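Local coordinates for protein cyclodipeptide synthase, BtCDPS (Bacillus thermoamylovorans, PDB 6ZTU) that probably acts as an aminoacyltransferase of the cyclodipeptide synthase family, which joins two amino acids delivered by aminoacyl-tRNAs into a cyclodipeptide, at residues I33-S38 and V174-A179. Numbering follows the deposited sequence.
Sequences ISPFNS and VKYVLA. With 0RE ((2S)-hexane-1,2-diol), chain B.
The phenol ring of Tyr176 meets Pro35 and the bound (2S)-hexane-1,2-diol, both obliquely and both through its hydroxyl end; the ring also pairs edge-to-face with the ring of Phe113. The other flat group, the Phe36 ring, turns to its own neighbour: Pro35 CB lies over one face, offset toward the rim and 3.8 Å above the plane. Across the contact, Pro35 CD lies 3.2 Å from Tyr176 OH and Pro35 CG 3.7 Å from the same oxygen, a van der Waals touch in which the two side chains come from opposite directions. CG of Tyr176 stands anti to the backbone N (chi1 177°), and the ring extends away from its helix toward Pro35; the CA atoms of Pro35 and Tyr176 are 11.1 Å apart. Ser34 OG stays 4.4 Å from Tyr176 OH, too far to bond. The ligand's alkyl tail fits in beside this junction, with C07 3.5 Å from Tyr176 OH and C08 3.6 Å from the carbonyl oxygen of Ile33; Glu180, one turn on from Tyr176, is hydrogen-bonded to the ligand through OE1. Ile33 and Tyr176 thus belong to one buried pocket, and Pro35 packs against the hydroxyl end of the tyrosine. Two hydrogen bonds, Arg154 NH2 to Pro35 O and Phe36 N to Glu89 OE2, tie the loop to helices 137-157 and 79-103. Segment 33-38 leaves the C-terminal end of parallel strand 28-32 in the Rossmann-like sheet of this HUP-clan fold, and helix 167-191, backed by helices 120-135 and 137-157, faces it across the pocket.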
ATOM      1  N   ILE A  33       1.337   1.579   4.730  1.00 23.22           N
ATOM      2  CA  ILE A  33       1.771   0.876   5.936  1.00 24.26           C
ATOM      3  C   ILE A  33       1.166  -0.517   5.879  1.00 26.94           C
ATOM      4  O   ILE A  33      -0.058  -0.673   5.948  1.00 26.06           O
ATOM      5  CB  ILE A  33       1.346   1.607   7.216  1.00 26.55           C
ATOM      6  CG1 ILE A  33       1.737   3.087   7.167  1.00 28.32           C
ATOM      7  CG2 ILE A  33       1.929   0.905   8.446  1.00 27.57           C
ATOM      8  CD1 ILE A  33       3.214   3.335   6.929  1.00 29.19           C
ATOM      9  N   SER A  34       2.012  -1.518   5.740  1.00 26.24           N
ATOM     10  CA  SER A  34       1.566  -2.887   5.514  1.00 31.31           C
ATOM     11  C   SER A  34       1.304  -3.580   6.848  1.00 30.82           C
ATOM     12  O   SER A  34       2.132  -3.482   7.756  1.00 31.60           O
ATOM     13  CB  SER A  34       2.620  -3.659   4.712  1.00 29.46           C
ATOM     14  OG  SER A  34       2.061  -4.830   4.159  1.00 42.80           O
ATOM     15  N   PRO A  35       0.175  -4.275   7.003  1.00 28.94           N
ATOM     16  CA  PRO A  35      -0.120  -4.938   8.277  1.00 27.87           C
ATOM     17  C   PRO A  35       0.640  -6.248   8.440  1.00 28.59           C
ATOM     18  O   PRO A  35       0.920  -6.958   7.473  1.00 32.64           O
ATOM     19  CB  PRO A  35      -1.631  -5.189   8.193  1.00 33.19           C
ATOM     20  CG  PRO A  35      -1.871  -5.407   6.729  1.00 33.97           C
ATOM     21  CD  PRO A  35      -0.924  -4.434   6.036  1.00 29.88           C
ATOM     22  N   PHE A  36       0.959  -6.561   9.701  1.00 31.19           N
ATOM     23  CA  PHE A  36       1.647  -7.806  10.062  1.00 31.95           C
ATOM     24  C   PHE A  36       3.002  -7.899   9.368  1.00 34.67           C
ATOM     25  O   PHE A  36       3.415  -8.954   8.879  1.00 39.00           O
ATOM     26  CB  PHE A  36       0.772  -9.021   9.761  1.00 32.04           C
ATOM     27  CG  PHE A  36      -0.662  -8.811  10.132  1.00 33.94           C
ATOM     28  CD1 PHE A  36      -1.006  -8.516  11.441  1.00 39.66           C
ATOM     29  CD2 PHE A  36      -1.662  -8.865   9.178  1.00 33.43           C
ATOM     30  CE1 PHE A  36      -2.323  -8.301  11.794  1.00 40.10           C
ATOM     31  CE2 PHE A  36      -2.989  -8.653   9.529  1.00 35.13           C
ATOM     32  CZ  PHE A  36      -3.313  -8.367  10.838  1.00 37.70           C
ATOM     33  N   ASN A  37       3.698  -6.770   9.334  1.00 33.24           N
ATOM     34  CA  ASN A  37       4.998  -6.647   8.696  1.00 35.22           C
ATOM     35  C   ASN A  37       5.923  -5.974   9.697  1.00 37.48           C
ATOM     36  O   ASN A  37       5.696  -4.819  10.066  1.00 35.25           O
ATOM     37  CB  ASN A  37       4.888  -5.836   7.397  1.00 30.88           C
ATOM     38  CG  ASN A  37       6.208  -5.716   6.664  1.00 35.47           C
ATOM     39  OD1 ASN A  37       7.272  -5.673   7.274  1.00 38.20           O
ATOM     40  ND2 ASN A  37       6.143  -5.661   5.343  1.00 36.81           N
ATOM     41  N   SER A  38       6.969  -6.688  10.123  1.00 40.39           N
ATOM     42  CA  SER A  38       7.822  -6.195  11.203  1.00 42.01           C
ATOM     43  C   SER A  38       8.553  -4.910  10.841  1.00 37.57           C
ATOM     44  O   SER A  38       9.011  -4.201  11.744  1.00 43.96           O
ATOM     45  CB  SER A  38       8.842  -7.265  11.602  1.00 39.95           C
ATOM     46  OG  SER A  38       9.331  -7.947  10.458  1.00 46.15           O
ATOM     47  N   VAL A 174      -6.339 -12.727  -2.162  1.00 24.47           N
ATOM     48  CA  VAL A 174      -6.304 -11.749  -3.252  1.00 22.29           C
ATOM     49  C   VAL A 174      -7.408 -10.708  -3.082  1.00 23.47           C
ATOM     50  O   VAL A 174      -7.349  -9.633  -3.697  1.00 25.67           O
ATOM     51  CB  VAL A 174      -6.362 -12.449  -4.629  1.00 24.84           C
ATOM     52  CG1 VAL A 174      -7.789 -12.793  -5.018  1.00 25.14           C
ATOM     53  CG2 VAL A 174      -5.692 -11.581  -5.720  1.00 25.21           C
ATOM     54  N   LYS A 175      -8.409 -10.977  -2.239  1.00 25.24           N
ATOM     55  CA  LYS A 175      -9.390  -9.940  -1.941  1.00 25.79           C
ATOM     56  C   LYS A 175      -8.725  -8.721  -1.316  1.00 22.72           C
ATOM     57  O   LYS A 175      -9.162  -7.584  -1.548  1.00 23.46           O
ATOM     58  CB  LYS A 175     -10.484 -10.507  -1.033  1.00 28.50           C
ATOM     59  CG  LYS A 175     -11.370 -11.501  -1.767  1.00 35.79           C
ATOM     60  CD  LYS A 175     -12.287 -12.248  -0.822  1.00 44.77           C
ATOM     61  CE  LYS A 175     -13.043 -13.326  -1.577  1.00 48.95           C
ATOM     62  NZ  LYS A 175     -13.677 -12.749  -2.797  1.00 49.85           N
ATOM     63  N   TYR A 176      -7.677  -8.941  -0.519  1.00 21.64           N
ATOM     64  CA  TYR A 176      -6.869  -7.848   0.013  1.00 22.94           C
ATOM     65  C   TYR A 176      -6.194  -7.067  -1.111  1.00 23.84           C
ATOM     66  O   TYR A 176      -6.223  -5.828  -1.140  1.00 21.75           O
ATOM     67  CB  TYR A 176      -5.831  -8.426   0.977  1.00 22.38           C
ATOM     68  CG  TYR A 176      -4.865  -7.423   1.555  1.00 23.17           C
ATOM     69  CD1 TYR A 176      -5.151  -6.749   2.731  1.00 24.09           C
ATOM     70  CD2 TYR A 176      -3.652  -7.172   0.940  1.00 26.66           C
ATOM     71  CE1 TYR A 176      -4.272  -5.824   3.257  1.00 25.14           C
ATOM     72  CE2 TYR A 176      -2.772  -6.257   1.459  1.00 29.28           C
ATOM     73  CZ  TYR A 176      -3.087  -5.587   2.619  1.00 29.40           C
ATOM     74  OH  TYR A 176      -2.201  -4.680   3.141  1.00 38.07           O
ATOM     75  N   VAL A 177      -5.549  -7.787  -2.026  1.00 21.17           N
ATOM     76  CA  VAL A 177      -4.854  -7.159  -3.153  1.00 19.29           C
ATOM     77  C   VAL A 177      -5.817  -6.297  -3.957  1.00 22.05           C
ATOM     78  O   VAL A 177      -5.526  -5.137  -4.288  1.00 20.04           O
ATOM     79  CB  VAL A 177      -4.208  -8.244  -4.035  1.00 19.76           C
ATOM     80  CG1 VAL A 177      -3.635  -7.633  -5.316  1.00 20.10           C
ATOM     81  CG2 VAL A 177      -3.111  -8.961  -3.274  1.00 20.19           C
ATOM     82  N   LEU A 178      -6.980  -6.856  -4.300  1.00 18.95           N
ATOM     83  CA  LEU A 178      -7.906  -6.123  -5.153  1.00 19.69           C
ATOM     84  C   LEU A 178      -8.437  -4.880  -4.450  1.00 21.85           C
ATOM     85  O   LEU A 178      -8.647  -3.849  -5.099  1.00 20.75           O
ATOM     86  CB  LEU A 178      -9.053  -7.032  -5.600  1.00 21.20           C
ATOM     87  CG  LEU A 178      -8.604  -8.291  -6.360  1.00 20.60           C
ATOM     88  CD1 LEU A 178      -9.796  -9.159  -6.768  1.00 26.66           C
ATOM     89  CD2 LEU A 178      -7.752  -7.946  -7.582  1.00 25.22           C
ATOM     90  N   ALA A 179      -8.644  -4.950  -3.126  1.00 21.04           N
ATOM     91  CA  ALA A 179      -9.151  -3.805  -2.380  1.00 19.90           C
ATOM     92  C   ALA A 179      -8.120  -2.687  -2.238  1.00 21.73           C
ATOM     93  O   ALA A 179      -8.507  -1.512  -2.151  1.00 24.18           O
ATOM     94  CB  ALA A 179      -9.619  -4.249  -0.986  1.00 21.93           C
TER
HETATM   95  O01 0RE B 301       0.839  -2.985  -0.142  1.00 43.67           O
HETATM   96  C02 0RE B 301       1.780  -2.290   0.614  1.00 43.91           C
HETATM   97  C03 0RE B 301       1.409  -0.811   0.613  1.00 36.16           C
HETATM   98  O04 0RE B 301       1.820  -0.225  -0.592  1.00 39.28           O
HETATM   99  C05 0RE B 301      -0.100  -0.687   0.786  1.00 38.04           C
HETATM  100  C06 0RE B 301      -0.524  -1.304   2.118  1.00 36.67           C
HETATM  101  C07 0RE B 301      -2.047  -1.293   2.186  1.00 37.19           C
HETATM  102  C08 0RE B 301      -2.422  -0.318   3.288  1.00 31.68           C